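Local coordinates for protein FAD-dependent pyridine nucleotide-disulphide oxidoreductase (Desulfovibrio vulgaris, PDB 3IWA) that probably uses FAD to pass electrons from a reduced pyridine nucleotide to a disulphide or related acceptor, as other members of its oxidoreductase family do, at residues Asn300-Lys305 with Ala352-Glu357; Tyr364-Val369 with Arg398-Gln403; Gly198-Ser203 with Gly338-Lys343; Met386-Val391 with Ala414-Val419. All coordinates share one frame; numbering follows the deposited sequence.

Contact 1 (Asn300-Lys305 with Ala352-Glu357); sequences NLVTGK and AGLTVE
An Asx turn folds the loop 300-305 back on itself, and Val302 and Thr303 on that turn lean against Leu354 and Gly353, where strand 348-353 runs out. The contact is wholly apolar. Val302 CG1 lies 4.0 Å from Leu354 CD1, the two side chains lying alongside and pointing opposite ways, while Thr303, which lies across Leu354, brings its CG2 to 4.1 Å from the same CD1. One leucine methyl thus serves both neighbours. The second branch of Val302 is used as well: CG1 is anti to the backbone N (chi1 169°) and faces the leucine, whereas CG2 approaches Gly353 CA at 4.2 Å.

Asn300 OD1, gripped by two amides, helps hold the turn. Val302 N donates to Asn300 OD1 at 2.9 Å, in the carbonyl plane; Thr303 N gives a straighter bond, also of 2.9 Å from N to Asn300 OD1, but reaches it from above that plane. An ST turn, Lys305 N to Thr303 OG1 at 3.1 Å, turns the threonine hydroxyl back to its own loop and presents CG2 to the leucine. Beyond the strand, Thr355 caps helix 356-361 through Gly358 N. The loop itself joins strands 296-299 and 306-307, and strand 399-406 flanks the contact, with Leu400 packing on Val302 and bonding through its backbone to Leu354.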
loop_
_atom_site.group_PDB
_atom_site.type_symbol
_atom_site.label_atom_id
_atom_site.label_comp_id
_atom_site.label_asym_id
_atom_site.label_seq_id
_atom_site.Cartn_x
_atom_site.Cartn_y
_atom_site.Cartn_z
ATOM N N ASN A 300 4.502 19.198 6.904
ATOM C CA ASN A 300 3.378 18.332 6.684
ATOM C C ASN A 300 3.305 18.186 5.181
ATOM O O ASN A 300 3.111 19.177 4.508
ATOM C CB ASN A 300 2.098 18.966 7.234
ATOM C CG ASN A 300 0.878 18.082 7.052
ATOM O OD1 ASN A 300 0.520 17.712 5.941
ATOM N ND2 ASN A 300 0.249 17.743 8.135
ATOM N N LEU A 301 3.475 16.983 4.635
ATOM C CA LEU A 301 3.476 16.864 3.158
ATOM C C LEU A 301 2.098 16.985 2.452
ATOM O O LEU A 301 2.035 16.965 1.228
ATOM C CB LEU A 301 4.222 15.611 2.702
ATOM C CG LEU A 301 5.676 15.556 3.199
ATOM C CD1 LEU A 301 6.220 14.167 2.973
ATOM C CD2 LEU A 301 6.565 16.580 2.525
ATOM N N VAL A 302 1.008 17.078 3.201
ATOM C CA VAL A 302 -0.307 17.260 2.586
ATOM C C VAL A 302 -0.590 18.746 2.571
ATOM O O VAL A 302 -0.928 19.294 1.521
ATOM C CB VAL A 302 -1.445 16.569 3.325
ATOM C CG1 VAL A 302 -2.823 17.060 2.757
ATOM C CG2 VAL A 302 -1.331 15.048 3.238
ATOM N N THR A 303 -0.427 19.400 3.719
ATOM C CA THR A 303 -0.752 20.819 3.824
ATOM C C THR A 303 0.304 21.748 3.276
ATOM O O THR A 303 0.009 22.893 2.999
ATOM C CB THR A 303 -0.967 21.263 5.269
ATOM O OG1 THR A 303 0.259 21.138 5.994
ATOM C CG2 THR A 303 -2.040 20.450 5.928
ATOM N N GLY A 304 1.542 21.271 3.159
ATOM C CA GLY A 304 2.662 22.109 2.722
ATOM C C GLY A 304 3.118 23.068 3.812
ATOM O O GLY A 304 3.901 23.981 3.572
ATOM N N LYS A 305 2.614 22.860 5.014
ATOM C CA LYS A 305 2.952 23.696 6.134
ATOM C C LYS A 305 3.715 22.862 7.147
ATOM O O LYS A 305 3.706 21.629 7.102
ATOM C CB LYS A 305 1.690 24.288 6.782
ATOM C CG LYS A 305 0.975 25.300 5.874
ATOM C CD LYS A 305 0.150 26.336 6.678
ATOM C CE LYS A 305 -0.979 25.665 7.475
ATOM N NZ LYS A 305 -1.799 26.635 8.256
ATOM N N ALA A 352 -4.093 8.189 7.270
ATOM C CA ALA A 352 -2.968 9.021 6.875
ATOM C C ALA A 352 -3.526 10.324 6.406
ATOM O O ALA A 352 -4.598 10.342 5.865
ATOM C CB ALA A 352 -2.129 8.379 5.759
ATOM N N GLY A 353 -2.789 11.401 6.605
ATOM C CA GLY A 353 -3.203 12.689 6.140
ATOM C C GLY A 353 -4.312 13.247 7.033
ATOM O O GLY A 353 -4.456 12.862 8.203
ATOM N N LEU A 354 -5.113 14.123 6.447
ATOM C CA LEU A 354 -6.139 14.846 7.181
ATOM C C LEU A 354 -7.460 14.118 7.257
ATOM O O LEU A 354 -7.846 13.400 6.333
ATOM C CB LEU A 354 -6.387 16.190 6.531
ATOM C CG LEU A 354 -5.159 17.040 6.293
ATOM C CD1 LEU A 354 -5.533 18.283 5.506
ATOM C CD2 LEU A 354 -4.514 17.372 7.621
ATOM N N THR A 355 -8.147 14.305 8.377
ATOM C CA THR A 355 -9.536 13.911 8.481
ATOM C C THR A 355 -10.337 15.057 7.880
ATOM O O THR A 355 -9.815 16.112 7.683
ATOM C CB THR A 355 -9.986 13.705 9.949
ATOM O OG1 THR A 355 -10.015 14.974 10.620
ATOM C CG2 THR A 355 -9.065 12.693 10.713
ATOM N N VAL A 356 -11.611 14.842 7.601
ATOM C CA VAL A 356 -12.466 15.891 7.060
ATOM C C VAL A 356 -12.516 17.149 7.985
ATOM O O VAL A 356 -12.324 18.284 7.525
ATOM C CB VAL A 356 -13.912 15.343 6.748
ATOM C CG1 VAL A 356 -14.585 14.656 7.978
ATOM C CG2 VAL A 356 -14.804 16.469 6.196
ATOM N N GLU A 357 -12.716 16.921 9.277
ATOM C CA GLU A 357 -12.765 18.009 10.256
ATOM C C GLU A 357 -11.408 18.728 10.294
ATOM O O GLU A 357 -11.333 19.955 10.319
ATOM C CB GLU A 357 -13.123 17.473 11.662
ATOM C CG GLU A 357 -14.521 16.765 11.778
ATOM C CD GLU A 357 -14.530 15.230 11.444
ATOM O OE1 GLU A 357 -13.470 14.639 11.067
ATOM O OE2 GLU A 357 -15.638 14.619 11.559
#

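Contact 2 (Tyr364-Val369 with Arg398-Gln403); sequences YDAVNV and RVLGIQ
Tyr364 lays its ring over a methyl of Leu400, and this CH-pi contact is the main element of the pairing. Leu400 CD1 sits 3.9 Å from the centroid of the Tyr364 ring, 25° off the ring normal, displaced toward the CB end so that its nearest ring atom is Tyr364 CG at 3.6 Å. With chi1 at -70°, CG of the tyrosine is anti to its carbonyl carbon, which swings the ring across the end of the leucine.

Aliphatic packing continues from the same methyl, since Ala366 CB approaches Leu400 CD1 at 4.3 Å. The other branch of the leucine, CD2, lies 3.8 Å above the plane of the Arg398 guanidinium, over its centre, so that a single side chain has the tyrosine face on one branch and the flat cation on the other.

Polar groups merely come near each other: Tyr364 OH and Arg398 NH1 are 4.1 Å apart, with ring and guanidinium planes 81° from parallel. The arginine uses NH2 elsewhere, donating to Val302 O, which probably helps hold the guanidinium over the leucine.

Leu400 and Gly401 together face Val391 in a classic beta bulge. Strand 386-393 runs between strands 366-372 and 399-406 in the antiparallel sheet, so Ala366 and Leu400 meet across an intervening strand; Ala359 of helix 356-361 touches both.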
loop_
_atom_site.group_PDB
_atom_site.type_symbol
_atom_site.label_atom_id
_atom_site.label_comp_id
_atom_site.label_asym_id
_atom_site.label_seq_id
_atom_site.Cartn_x
_atom_site.Cartn_y
_atom_site.Cartn_z
ATOM N N TYR A 364 -9.802 23.978 4.015
ATOM C CA TYR A 364 -10.088 23.369 2.710
ATOM C C TYR A 364 -11.583 23.213 2.619
ATOM O O TYR A 364 -12.233 22.855 3.609
ATOM C CB TYR A 364 -9.448 21.955 2.524
ATOM C CG TYR A 364 -7.957 21.972 2.388
ATOM C CD1 TYR A 364 -7.347 22.244 1.172
ATOM C CD2 TYR A 364 -7.151 21.746 3.499
ATOM C CE1 TYR A 364 -5.965 22.289 1.067
ATOM C CE2 TYR A 364 -5.792 21.794 3.407
ATOM C CZ TYR A 364 -5.202 22.062 2.202
ATOM O OH TYR A 364 -3.837 22.097 2.180
ATOM N N ASP A 365 -12.113 23.447 1.435
ATOM C CA ASP A 365 -13.469 23.062 1.109
ATOM C C ASP A 365 -13.511 21.539 0.875
ATOM O O ASP A 365 -13.584 21.069 -0.240
ATOM C CB ASP A 365 -13.906 23.859 -0.136
ATOM C CG ASP A 365 -15.346 23.547 -0.599
ATOM O OD1 ASP A 365 -16.100 22.844 0.111
ATOM O OD2 ASP A 365 -15.689 24.022 -1.708
ATOM N N ALA A 366 -13.477 20.766 1.951
ATOM C CA ALA A 366 -13.250 19.335 1.857
ATOM C C ALA A 366 -14.519 18.562 1.984
ATOM O O ALA A 366 -15.433 18.988 2.654
ATOM C CB ALA A 366 -12.313 18.893 2.946
ATOM N N VAL A 367 -14.546 17.378 1.388
ATOM C CA VAL A 367 -15.671 16.485 1.542
ATOM C C VAL A 367 -15.183 15.107 1.958
ATOM O O VAL A 367 -14.153 14.633 1.510
ATOM C CB VAL A 367 -16.543 16.436 0.248
ATOM C CG1 VAL A 367 -15.736 16.787 -0.975
ATOM C CG2 VAL A 367 -17.142 15.091 0.056
ATOM N N ASN A 368 -15.927 14.487 2.847
ATOM C CA ASN A 368 -15.656 13.166 3.310
ATOM C C ASN A 368 -16.539 12.176 2.555
ATOM O O ASN A 368 -17.765 12.196 2.692
ATOM C CB ASN A 368 -15.972 13.092 4.799
ATOM C CG ASN A 368 -15.235 11.975 5.515
ATOM O OD1 ASN A 368 -15.797 11.315 6.377
ATOM N ND2 ASN A 368 -13.970 11.783 5.192
ATOM N N VAL A 369 -15.908 11.314 1.770
ATOM C CA VAL A 369 -16.585 10.263 1.007
ATOM C C VAL A 369 -16.379 8.893 1.664
ATOM O O VAL A 369 -15.266 8.476 1.886
ATOM C CB VAL A 369 -15.972 10.237 -0.405
ATOM C CG1 VAL A 369 -16.577 9.150 -1.260
ATOM C CG2 VAL A 369 -16.131 11.588 -1.055
ATOM N N ARG A 398 -7.826 17.262 -4.997
ATOM C CA ARG A 398 -6.694 16.595 -4.312
ATOM C C ARG A 398 -7.242 15.719 -3.216
ATOM O O ARG A 398 -8.237 16.065 -2.575
ATOM C CB ARG A 398 -5.754 17.573 -3.675
ATOM C CG ARG A 398 -4.679 18.065 -4.549
ATOM C CD ARG A 398 -3.718 18.950 -3.732
ATOM N NE ARG A 398 -3.061 18.210 -2.658
ATOM C CZ ARG A 398 -2.698 18.723 -1.480
ATOM N NH1 ARG A 398 -2.940 19.993 -1.182
ATOM N NH2 ARG A 398 -2.105 17.945 -0.583
ATOM N N VAL A 399 -6.619 14.565 -3.039
ATOM C CA VAL A 399 -6.935 13.696 -1.918
ATOM C C VAL A 399 -6.099 14.212 -0.755
ATOM O O VAL A 399 -4.937 14.410 -0.908
ATOM C CB VAL A 399 -6.647 12.223 -2.253
ATOM C CG1 VAL A 399 -6.902 11.367 -1.072
ATOM C CG2 VAL A 399 -7.534 11.747 -3.439
ATOM N N LEU A 400 -6.725 14.482 0.388
ATOM C CA LEU A 400 -6.027 15.062 1.532
ATOM C C LEU A 400 -5.770 14.035 2.633
ATOM O O LEU A 400 -5.021 14.296 3.578
ATOM C CB LEU A 400 -6.825 16.251 2.108
ATOM C CG LEU A 400 -7.183 17.404 1.159
ATOM C CD1 LEU A 400 -8.162 18.462 1.735
ATOM C CD2 LEU A 400 -5.928 18.067 0.621
ATOM N N GLY A 401 -6.440 12.899 2.533
ATOM C CA GLY A 401 -6.411 11.911 3.569
ATOM C C GLY A 401 -7.324 10.739 3.311
ATOM O O GLY A 401 -8.191 10.772 2.423
ATOM N N ILE A 402 -7.112 9.706 4.117
ATOM C CA ILE A 402 -7.813 8.480 4.021
ATOM C C ILE A 402 -7.782 7.853 5.405
ATOM O O ILE A 402 -6.746 7.902 6.052
ATOM C CB ILE A 402 -7.205 7.561 2.945
ATOM C CG1 ILE A 402 -8.066 6.331 2.787
ATOM C CG2 ILE A 402 -5.750 7.160 3.256
ATOM C CD1 ILE A 402 -7.719 5.495 1.594
ATOM N N GLN A 403 -8.937 7.352 5.873
ATOM C CA GLN A 403 -9.016 6.566 7.084
ATOM C C GLN A 403 -9.946 5.371 6.937
ATOM O O GLN A 403 -10.730 5.319 6.058
ATOM C CB GLN A 403 -9.543 7.401 8.216
ATOM C CG GLN A 403 -8.716 8.594 8.566
ATOM C CD GLN A 403 -9.041 9.750 7.750
ATOM O OE1 GLN A 403 -10.202 9.998 7.481
ATOM N NE2 GLN A 403 -8.024 10.508 7.342
#

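Contact 3 (Gly198-Ser203 with Gly338-Lys343); sequences GFTSKS and GSWAVK
Phe199 and Trp340 meet in a T-shaped stack, the phenylalanine edge directed at the indole face. From Phe199 CB, which is 4.0 Å from both Trp340 CE2 and CZ2, the side chain passes out over the indole. CD1 makes the closest ring contact, 3.6 Å from Trp340 CG and 3.5 Å above the indole plane, and the next atom, CE1, is still 4.0 Å from Trp340 CG. The phenyl and five-membered rings are inclined at 62°, their centroids 4.8 Å apart.

Behind this edge the backbone takes part too. Phe199 O accepts from a water that in turn receives the indole N-H of Trp340 NE1, in the plane of the indole, so the buried nitrogen is satisfied by a bridge to the facing segment. Thr200, set nearly perpendicular to the tryptophan side chain, adds its CG2 methyl at 3.4 Å from Trp340 CH2, while its OG1 hydrogen-bonds to Ser201 O.

Ser201 N-caps helix 202-214 through Leu204 N. Gly338 N and Ser339 OG are hydrogen-bonded to Glu436 of the second subunit. The pairing is a domain junction, joining the loop that leads from strand 185-189 to helix 202-214 in the Rossmann-type part to the edge strand of the dimerisation domain.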
loop_
_atom_site.group_PDB
_atom_site.type_symbol
_atom_site.label_atom_id
_atom_site.label_comp_id
_atom_site.label_asym_id
_atom_site.label_seq_id
_atom_site.Cartn_x
_atom_site.Cartn_y
_atom_site.Cartn_z
ATOM N N GLY A 198 -8.815 14.330 15.174
ATOM C CA GLY A 198 -7.713 14.606 14.270
ATOM C C GLY A 198 -7.124 13.382 13.580
ATOM O O GLY A 198 -6.293 13.543 12.692
ATOM N N PHE A 199 -7.508 12.174 14.005
ATOM C CA PHE A 199 -7.054 10.932 13.373
ATOM C C PHE A 199 -8.155 10.200 12.576
ATOM O O PHE A 199 -7.874 9.699 11.488
ATOM C CB PHE A 199 -6.481 9.975 14.409
ATOM C CG PHE A 199 -5.082 10.341 14.888
ATOM C CD1 PHE A 199 -4.034 9.442 14.740
ATOM C CD2 PHE A 199 -4.824 11.571 15.501
ATOM C CE1 PHE A 199 -2.763 9.760 15.171
ATOM C CE2 PHE A 199 -3.546 11.901 15.937
ATOM C CZ PHE A 199 -2.513 10.990 15.770
ATOM N N THR A 200 -9.370 10.098 13.129
ATOM C CA THR A 200 -10.533 9.662 12.363
ATOM C C THR A 200 -11.593 10.758 12.366
ATOM O O THR A 200 -11.570 11.632 13.227
ATOM C CB THR A 200 -11.167 8.384 12.905
ATOM O OG1 THR A 200 -11.875 8.703 14.099
ATOM C CG2 THR A 200 -10.132 7.296 13.175
ATOM N N SER A 201 -12.518 10.716 11.402
ATOM C CA SER A 201 -13.721 11.582 11.456
ATOM C C SER A 201 -14.612 11.233 12.656
ATOM O O SER A 201 -14.479 10.166 13.244
ATOM C CB SER A 201 -14.578 11.436 10.180
ATOM O OG SER A 201 -15.170 10.137 10.138
ATOM N N LYS A 202 -15.547 12.112 12.984
ATOM C CA LYS A 202 -16.567 11.836 14.020
ATOM C C LYS A 202 -17.362 10.560 13.719
ATOM O O LYS A 202 -17.492 9.677 14.568
ATOM C CB LYS A 202 -17.513 13.036 14.149
ATOM C CG LYS A 202 -18.251 13.097 15.482
ATOM C CD LYS A 202 -18.948 14.439 15.726
ATOM C CE LYS A 202 -20.051 14.284 16.812
ATOM N NZ LYS A 202 -21.073 15.389 16.768
ATOM N N SER A 203 -17.826 10.426 12.480
ATOM C CA SER A 203 -18.608 9.268 12.057
ATOM C C SER A 203 -17.818 7.952 12.196
ATOM O O SER A 203 -18.332 6.937 12.708
ATOM C CB SER A 203 -19.127 9.471 10.618
ATOM O OG SER A 203 -18.124 9.296 9.607
ATOM N N GLY A 338 1.603 11.524 8.236
ATOM C CA GLY A 338 0.884 11.109 9.455
ATOM C C GLY A 338 0.167 9.750 9.444
ATOM O O GLY A 338 -0.863 9.574 10.068
ATOM N N SER A 339 0.718 8.782 8.745
ATOM C CA SER A 339 0.181 7.448 8.741
ATOM C C SER A 339 0.103 6.852 10.141
ATOM O O SER A 339 0.992 7.050 10.941
ATOM C CB SER A 339 1.087 6.585 7.878
ATOM O OG SER A 339 1.250 7.182 6.616
ATOM N N TRP A 340 -0.926 6.076 10.423
ATOM C CA TRP A 340 -1.095 5.515 11.766
ATOM C C TRP A 340 -1.972 4.271 11.687
ATOM O O TRP A 340 -2.691 4.070 10.724
ATOM C CB TRP A 340 -1.727 6.544 12.729
ATOM C CG TRP A 340 -3.087 7.017 12.272
ATOM C CD1 TRP A 340 -3.345 8.031 11.413
ATOM C CD2 TRP A 340 -4.361 6.441 12.601
ATOM N NE1 TRP A 340 -4.713 8.139 11.200
ATOM C CE2 TRP A 340 -5.340 7.140 11.890
ATOM C CE3 TRP A 340 -4.758 5.355 13.382
ATOM C CZ2 TRP A 340 -6.711 6.833 11.999
ATOM C CZ3 TRP A 340 -6.102 5.057 13.475
ATOM C CH2 TRP A 340 -7.061 5.808 12.808
ATOM N N ALA A 341 -1.883 3.440 12.712
ATOM C CA ALA A 341 -2.753 2.309 12.891
ATOM C C ALA A 341 -2.913 2.056 14.375
ATOM O O ALA A 341 -1.964 2.230 15.142
ATOM C CB ALA A 341 -2.187 1.094 12.198
ATOM N N VAL A 342 -4.129 1.679 14.776
ATOM C CA VAL A 342 -4.440 1.230 16.133
ATOM C C VAL A 342 -5.219 -0.091 16.068
ATOM O O VAL A 342 -6.202 -0.220 15.327
ATOM C CB VAL A 342 -5.321 2.229 16.888
ATOM C CG1 VAL A 342 -5.163 2.033 18.351
ATOM C CG2 VAL A 342 -4.946 3.625 16.571
ATOM N N LYS A 343 -4.780 -1.070 16.842
ATOM C CA LYS A 343 -5.507 -2.307 17.004
ATOM C C LYS A 343 -6.325 -2.211 18.300
ATOM O O LYS A 343 -5.790 -1.865 19.364
ATOM C CB LYS A 343 -4.531 -3.481 17.023
ATOM C CG LYS A 343 -5.135 -4.836 17.438
ATOM C CD LYS A 343 -5.558 -5.718 16.258
ATOM C CE LYS A 343 -6.461 -6.887 16.726
ATOM N NZ LYS A 343 -7.739 -6.426 17.381
HETATM O O HOH W 1 -5.941 10.236 9.582
#

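Contact 4 (Met386-Val391 with Ala414-Val419); sequences MTLQLV and ARINAV
Leu388 supplies the aliphatic packing, one branch to each of two helix residues. Its CD2 reaches Ile416 CD1 at 4.2 Å, the side chains running past one another head to tail, and its CD1 rests 4.2 Å from Arg415 CG. A chi1 of -67° sends CG of the leucine toward the helix, and chi2 near 180° (-172°) sets the methyls, CD2 to Ile416 and CD1 to Arg415. Leu390 and Val419 extend the apolar layer more loosely, without close contact across it.

Helix 409-423 covers one face of the antiparallel sheet of the dimerisation domain. The helix segment 414-419 and strand segment 386-391 run nearly parallel, 18° apart, with 10.7 Å between their axes, a separation that the side chains of Leu388 and Ile416 bridge. Ile402, on strand 399-406, packs against Ile416 and Val419 from the same sheet.

The contact of methyl with charged group is looser. Met386 CE is 4.3 Å from Arg415 NH1, and the methyl approaches the guanidinium obliquely. Arg415 turns its polar end elsewhere: NE donates to Ala411 O one turn earlier in the helix, and NH2 forms a salt bridge with Asp448. Its aliphatic part lies against Leu388, and the charge is probably balanced largely by Asp448. Asn417 uses ND2 for Ala414 O and OD1 for Val438 N, both of the second subunit, and Ala414 packs on its counterpart there.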
loop_
_atom_site.group_PDB
_atom_site.type_symbol
_atom_site.label_atom_id
_atom_site.label_comp_id
_atom_site.label_asym_id
_atom_site.label_seq_id
_atom_site.Cartn_x
_atom_site.Cartn_y
_atom_site.Cartn_z
ATOM N N MET A 386 -15.774 -3.750 6.042
ATOM C CA MET A 386 -14.716 -2.740 5.866
ATOM C C MET A 386 -15.271 -1.404 5.435
ATOM O O MET A 386 -15.985 -1.360 4.478
ATOM C CB MET A 386 -13.640 -3.136 4.836
ATOM C CG MET A 386 -12.401 -2.182 4.982
ATOM S SD MET A 386 -11.020 -2.375 3.888
ATOM C CE MET A 386 -10.712 -4.111 4.134
ATOM N N THR A 387 -14.898 -0.337 6.150
ATOM C CA THR A 387 -15.191 1.048 5.783
ATOM C C THR A 387 -13.922 1.848 5.498
ATOM O O THR A 387 -12.988 1.841 6.297
ATOM C CB THR A 387 -15.883 1.797 6.919
ATOM O OG1 THR A 387 -16.985 1.028 7.407
ATOM C CG2 THR A 387 -16.368 3.176 6.453
ATOM N N LEU A 388 -13.924 2.546 4.362
ATOM C CA LEU A 388 -12.953 3.565 4.028
ATOM C C LEU A 388 -13.632 4.914 3.926
ATOM O O LEU A 388 -14.735 5.017 3.388
ATOM C CB LEU A 388 -12.320 3.312 2.659
ATOM C CG LEU A 388 -11.423 2.111 2.473
ATOM C CD1 LEU A 388 -10.765 2.212 1.079
ATOM C CD2 LEU A 388 -10.391 2.021 3.629
ATOM N N GLN A 389 -12.912 5.949 4.349
ATOM C CA GLN A 389 -13.334 7.308 4.148
ATOM C C GLN A 389 -12.180 8.048 3.487
ATOM O O GLN A 389 -11.033 7.882 3.888
ATOM C CB GLN A 389 -13.743 7.946 5.488
ATOM C CG GLN A 389 -14.919 7.222 6.215
ATOM C CD GLN A 389 -15.493 7.999 7.447
ATOM O OE1 GLN A 389 -16.605 7.735 7.912
ATOM N NE2 GLN A 389 -14.736 8.928 7.959
ATOM N N LEU A 390 -12.492 8.836 2.464
ATOM C CA LEU A 390 -11.528 9.495 1.629
ATOM C C LEU A 390 -11.818 10.961 1.727
ATOM O O LEU A 390 -12.983 11.359 1.609
ATOM C CB LEU A 390 -11.674 9.025 0.173
ATOM C CG LEU A 390 -10.560 9.313 -0.845
ATOM C CD1 LEU A 390 -9.328 8.427 -0.542
ATOM C CD2 LEU A 390 -11.042 9.089 -2.354
ATOM N N VAL A 391 -10.777 11.765 1.960
ATOM C CA VAL A 391 -10.952 13.196 2.183
ATOM C C VAL A 391 -10.424 13.937 1.009
ATOM O O VAL A 391 -9.277 13.795 0.651
ATOM C CB VAL A 391 -10.258 13.680 3.486
ATOM C CG1 VAL A 391 -10.588 15.098 3.737
ATOM C CG2 VAL A 391 -10.692 12.839 4.693
ATOM N N ALA A 414 -3.402 -2.755 4.044
ATOM C CA ALA A 414 -3.052 -2.804 2.632
ATOM C C ALA A 414 -3.708 -1.708 1.790
ATOM O O ALA A 414 -3.170 -1.286 0.756
ATOM C CB ALA A 414 -3.374 -4.209 2.040
ATOM N N ARG A 415 -4.887 -1.284 2.217
ATOM C CA ARG A 415 -5.649 -0.300 1.508
ATOM C C ARG A 415 -5.117 1.067 1.938
ATOM O O ARG A 415 -4.869 1.930 1.128
ATOM C CB ARG A 415 -7.133 -0.480 1.875
ATOM C CG ARG A 415 -8.102 -1.042 0.823
ATOM C CD ARG A 415 -7.695 -2.251 0.001
ATOM N NE ARG A 415 -7.693 -3.437 0.814
ATOM C CZ ARG A 415 -7.966 -4.666 0.403
ATOM N NH1 ARG A 415 -7.897 -5.642 1.294
ATOM N NH2 ARG A 415 -8.310 -4.942 -0.858
ATOM N N ILE A 416 -4.943 1.288 3.226
ATOM C CA ILE A 416 -4.379 2.568 3.685
ATOM C C ILE A 416 -2.944 2.829 3.167
ATOM O O ILE A 416 -2.595 3.958 2.793
ATOM C CB ILE A 416 -4.398 2.656 5.250
ATOM C CG1 ILE A 416 -5.837 2.615 5.797
ATOM C CG2 ILE A 416 -3.686 3.904 5.723
ATOM C CD1 ILE A 416 -6.832 3.629 5.172
ATOM N N ASN A 417 -2.103 1.790 3.163
ATOM C CA ASN A 417 -0.721 1.932 2.681
ATOM C C ASN A 417 -0.664 2.379 1.254
ATOM O O ASN A 417 0.144 3.223 0.911
ATOM C CB ASN A 417 0.025 0.601 2.739
ATOM C CG ASN A 417 0.694 0.345 4.077
ATOM O OD1 ASN A 417 0.692 1.198 4.972
ATOM N ND2 ASN A 417 1.303 -0.839 4.204
ATOM N N ALA A 418 -1.519 1.781 0.417
ATOM C CA ALA A 418 -1.540 2.099 -1.009
ATOM C C ALA A 418 -1.676 3.576 -1.208
ATOM O O ALA A 418 -1.011 4.147 -2.072
ATOM C CB ALA A 418 -2.673 1.360 -1.742
ATOM N N VAL A 419 -2.581 4.186 -0.457
ATOM C CA VAL A 419 -2.841 5.596 -0.601
ATOM C C VAL A 419 -1.848 6.470 0.199
ATOM O O VAL A 419 -1.447 7.541 -0.269
ATOM C CB VAL A 419 -4.313 5.899 -0.210
ATOM C CG1 VAL A 419 -4.566 7.366 -0.262
ATOM C CG2 VAL A 419 -5.306 5.086 -1.105
#

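In the fold
From the N terminus, 198-203 comes first, and contact 3 closes a long loop from it to 338-343. Residues 300-305 lie within that loop, and contact 1 closes at 352-357, after contact 3 has closed, so the two cross; Glu357 OE2 accepts from Lys202 N where they meet. Contacts 2 and 4 come after both and cross each other, 386-391 falling between 364-369 and 398-403; backbone bonds between Val391 and Leu400 and Gly401 join them. Contacts 1 and 3 tie the pyridine nucleotide-disulphide oxidoreductase region to the dimerisation domain, whereas contacts 2 and 4 lie within the latter, joining strands of its sheet and helix 409-423. Contacts 3 and 4 both reach the second subunit.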